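Local coordinates for uncharacterized protein (Pyrococcus furiosus, PDB 4XM2) that is uncharacterized but probably acts as a zinc-dependent deacetylase of the GlcNAc-PI de-N-acetylase family, at residues C36-P41 with Y64-D69. Numbering follows the deposited sequence.
Sequences CIEPHP and YICMTD. With ZN (zinc ion), chain J.
Thr-68 OG1 donates a hydrogen bond of 2.6 Å to Pro-39 O, and the hydroxyl lies in the carbonyl plane. The Thr-68 backbone N adds a weak bond to the same oxygen. Thr-68 OG1 is also 2.9 Å from His-40 CD2, approaching the ring obliquely. Across the ring from CD2, His-40 ND1 binds the zinc ion at 2.2 Å. Asp-43, His-151 and two waters complete the site, and Asp-150 accepts a hydrogen bond from His-40 NE2. Without the hydroxyl, as with an alanine here, Pro-39 O would probably keep just the weak bond from Thr-68 N within this contact, with a gap beside His-40 CD2.

Strands 33-38 and 61-68 run parallel and are joined through helix 43-57, a right-handed beta-alpha-beta crossover. The metal site sits at their C-terminal ends, as in other LmbE-like deacetylases. Ile-65 N, Glu-38 N and Met-67 N bond in turn to Cys-36 O, Ile-65 O and Glu-38 O.

Glu-38 CB stands 4.2 Å from Ile-65 O. Its CG, set between backbone N and carbonyl carbon (chi1 54°), comes to 3.5 Å from Ile-65 O and also packs on Cys-66 CA. Glu-38 CD lies 4.0 Å from Cys-66 SG. The extended chain carries OE2 to 3.6 Å from Cys-66 CB, while OE1 accepts a bond from Cys-44 N. Ile-37 CG2 meets Met-67 SD at 3.7 Å, and both side chains touch Thr-154 of helix 149-164.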
ATOM      1  N   CYS D  36     -27.528  -1.228  -9.314  1.00 38.10           N
ATOM      2  CA  CYS D  36     -26.706  -0.811 -10.409  1.00 37.93           C
ATOM      3  C   CYS D  36     -25.448  -0.132  -9.853  1.00 36.33           C
ATOM      4  O   CYS D  36     -25.525   0.942  -9.295  1.00 35.90           O
ATOM      5  CB  CYS D  36     -27.520   0.102 -11.346  1.00 39.14           C
ATOM      6  SG  CYS D  36     -29.076  -0.726 -11.992  1.00 44.01           S
ATOM      7  N   ILE D  37     -24.294  -0.788  -9.976  1.00 35.13           N
ATOM      8  CA  ILE D  37     -23.010  -0.228  -9.487  1.00 33.93           C
ATOM      9  C   ILE D  37     -22.355   0.554 -10.628  1.00 34.07           C
ATOM     10  O   ILE D  37     -22.145  -0.029 -11.674  1.00 34.85           O
ATOM     11  CB  ILE D  37     -22.075  -1.388  -8.996  1.00 34.17           C
ATOM     12  CG1 ILE D  37     -22.752  -2.105  -7.819  1.00 34.18           C
ATOM     13  CG2 ILE D  37     -20.763  -0.869  -8.621  1.00 32.71           C
ATOM     14  CD1 ILE D  37     -22.088  -3.358  -7.303  1.00 34.96           C
ATOM     15  N   GLU D  38     -22.090   1.860 -10.464  1.00 32.72           N
ATOM     16  CA  GLU D  38     -21.434   2.638 -11.499  1.00 33.72           C
ATOM     17  C   GLU D  38     -20.087   3.176 -11.045  1.00 33.79           C
ATOM     18  O   GLU D  38     -19.927   3.510  -9.863  1.00 35.92           O
ATOM     19  CB  GLU D  38     -22.311   3.791 -12.049  1.00 33.35           C
ATOM     20  CG  GLU D  38     -22.849   4.733 -11.007  1.00 34.24           C
ATOM     21  CD  GLU D  38     -23.619   5.900 -11.602  1.00 37.61           C
ATOM     22  OE1 GLU D  38     -23.927   5.868 -12.810  1.00 40.40           O
ATOM     23  OE2 GLU D  38     -23.910   6.864 -10.859  1.00 37.14           O
ATOM     24  N   PRO D  39     -19.104   3.250 -11.959  1.00 33.93           N
ATOM     25  CA  PRO D  39     -17.757   3.823 -11.595  1.00 33.93           C
ATOM     26  C   PRO D  39     -17.779   5.329 -11.374  1.00 34.67           C
ATOM     27  O   PRO D  39     -17.081   5.830 -10.490  1.00 34.03           O
ATOM     28  CB  PRO D  39     -16.890   3.497 -12.797  1.00 33.71           C
ATOM     29  CG  PRO D  39     -17.670   2.361 -13.552  1.00 33.72           C
ATOM     30  CD  PRO D  39     -19.103   2.564 -13.270  1.00 33.00           C
ATOM     31  N   HIS D  40     -18.567   6.045 -12.185  1.00 35.39           N
ATOM     32  CA  HIS D  40     -18.679   7.511 -12.094  1.00 36.00           C
ATOM     33  C   HIS D  40     -20.146   7.895 -12.174  1.00 36.01           C
ATOM     34  O   HIS D  40     -20.949   7.084 -12.591  1.00 35.49           O
ATOM     35  CB  HIS D  40     -17.947   8.200 -13.260  1.00 35.90           C
ATOM     36  CG  HIS D  40     -16.507   7.833 -13.354  1.00 38.90           C
ATOM     37  ND1 HIS D  40     -16.026   6.982 -14.323  1.00 37.97           N
ATOM     38  CD2 HIS D  40     -15.455   8.118 -12.539  1.00 39.13           C
ATOM     39  CE1 HIS D  40     -14.725   6.798 -14.129  1.00 39.90           C
ATOM     40  NE2 HIS D  40     -14.361   7.466 -13.044  1.00 38.28           N
ATOM     41  N   PRO D  41     -20.479   9.140 -11.797  1.00 35.59           N
ATOM     42  CA  PRO D  41     -21.770   9.749 -12.125  1.00 36.80           C
ATOM     43  C   PRO D  41     -21.969   9.825 -13.624  1.00 36.97           C
ATOM     44  O   PRO D  41     -21.221  10.557 -14.309  1.00 37.44           O
ATOM     45  CB  PRO D  41     -21.655  11.186 -11.584  1.00 37.39           C
ATOM     46  CG  PRO D  41     -20.515  11.118 -10.549  1.00 35.81           C
ATOM     47  CD  PRO D  41     -19.590  10.061 -11.075  1.00 35.35           C
ATOM     48  N   TYR D  64     -28.841   2.822  -7.119  1.00 38.55           N
ATOM     49  CA  TYR D  64     -27.473   3.080  -7.554  1.00 37.69           C
ATOM     50  C   TYR D  64     -26.468   2.941  -6.399  1.00 37.15           C
ATOM     51  O   TYR D  64     -26.752   3.348  -5.254  1.00 36.29           O
ATOM     52  CB  TYR D  64     -27.342   4.507  -8.138  1.00 39.04           C
ATOM     53  CG  TYR D  64     -27.930   4.709  -9.542  1.00 37.31           C
ATOM     54  CD1 TYR D  64     -28.591   3.681 -10.195  1.00 34.77           C
ATOM     55  CD2 TYR D  64     -27.839   5.938 -10.178  1.00 35.33           C
ATOM     56  CE1 TYR D  64     -29.144   3.876 -11.458  1.00 35.43           C
ATOM     57  CE2 TYR D  64     -28.392   6.143 -11.435  1.00 36.09           C
ATOM     58  CZ  TYR D  64     -29.068   5.099 -12.050  1.00 35.37           C
ATOM     59  OH  TYR D  64     -29.613   5.250 -13.291  1.00 37.90           O
ATOM     60  N   ILE D  65     -25.291   2.382  -6.702  1.00 34.91           N
ATOM     61  CA  ILE D  65     -24.059   2.694  -5.926  1.00 32.10           C
ATOM     62  C   ILE D  65     -23.108   3.389  -6.944  1.00 31.80           C
ATOM     63  O   ILE D  65     -22.810   2.841  -8.013  1.00 32.93           O
ATOM     64  CB  ILE D  65     -23.336   1.457  -5.321  1.00 31.04           C
ATOM     65  CG1 ILE D  65     -24.205   0.720  -4.334  1.00 28.52           C
ATOM     66  CG2 ILE D  65     -21.983   1.895  -4.641  1.00 32.61           C
ATOM     67  CD1 ILE D  65     -23.821  -0.758  -4.150  1.00 22.18           C
ATOM     68  N   CYS D  66     -22.685   4.594  -6.634  1.00 29.98           N
ATOM     69  CA  CYS D  66     -21.716   5.297  -7.434  1.00 30.13           C
ATOM     70  C   CYS D  66     -20.329   5.260  -6.737  1.00 28.82           C
ATOM     71  O   CYS D  66     -20.185   5.750  -5.619  1.00 28.33           O
ATOM     72  CB  CYS D  66     -22.148   6.735  -7.676  1.00 28.84           C
ATOM     73  SG  CYS D  66     -21.036   7.413  -8.936  1.00 34.85           S
ATOM     74  N   MET D  67     -19.365   4.607  -7.383  1.00 28.72           N
ATOM     75  CA  MET D  67     -18.023   4.273  -6.784  1.00 29.11           C
ATOM     76  C   MET D  67     -17.226   5.506  -6.493  1.00 28.85           C
ATOM     77  O   MET D  67     -16.661   5.618  -5.405  1.00 28.83           O
ATOM     78  CB  MET D  67     -17.198   3.358  -7.684  1.00 27.67           C
ATOM     79  CG  MET D  67     -17.880   2.033  -7.965  1.00 26.29           C
ATOM     80  SD  MET D  67     -18.344   1.062  -6.530  1.00 34.17           S
ATOM     81  CE  MET D  67     -16.785   0.792  -5.641  1.00 28.43           C
ATOM     82  N   THR D  68     -17.264   6.452  -7.424  1.00 30.09           N
ATOM     83  CA  THR D  68     -16.502   7.687  -7.295  1.00 31.37           C
ATOM     84  C   THR D  68     -17.318   8.972  -7.311  1.00 33.59           C
ATOM     85  O   THR D  68     -18.539   8.985  -7.535  1.00 35.09           O
ATOM     86  CB  THR D  68     -15.323   7.789  -8.345  1.00 31.97           C
ATOM     87  OG1 THR D  68     -15.829   7.991  -9.665  1.00 28.55           O
ATOM     88  CG2 THR D  68     -14.397   6.530  -8.308  1.00 28.86           C
ATOM     89  N   ASP D  69     -16.624  10.083  -7.092  1.00 34.75           N
ATOM     90  CA  ASP D  69     -17.250  11.389  -7.080  1.00 34.41           C
ATOM     91  C   ASP D  69     -17.119  12.101  -8.411  1.00 34.71           C
ATOM     92  O   ASP D  69     -17.704  13.187  -8.581  1.00 35.36           O
ATOM     93  CB  ASP D  69     -16.612  12.234  -6.009  1.00 33.82           C
ATOM     94  CG  ASP D  69     -15.102  12.394  -6.206  1.00 36.82           C
ATOM     95  OD1 ASP D  69     -14.565  12.149  -7.343  1.00 31.10           O
ATOM     96  OD2 ASP D  69     -14.469  12.851  -5.228  1.00 40.70           O
TER
HETATM   97 ZN    ZN J 301     -17.074   6.224 -16.078  1.00 47.19          ZN
HETATM   98  O   HOH W   1     -18.171   8.063 -17.055  1.00 39.72           O
HETATM   99  O   HOH W   2     -15.964   7.476 -17.367  1.00 49.82           O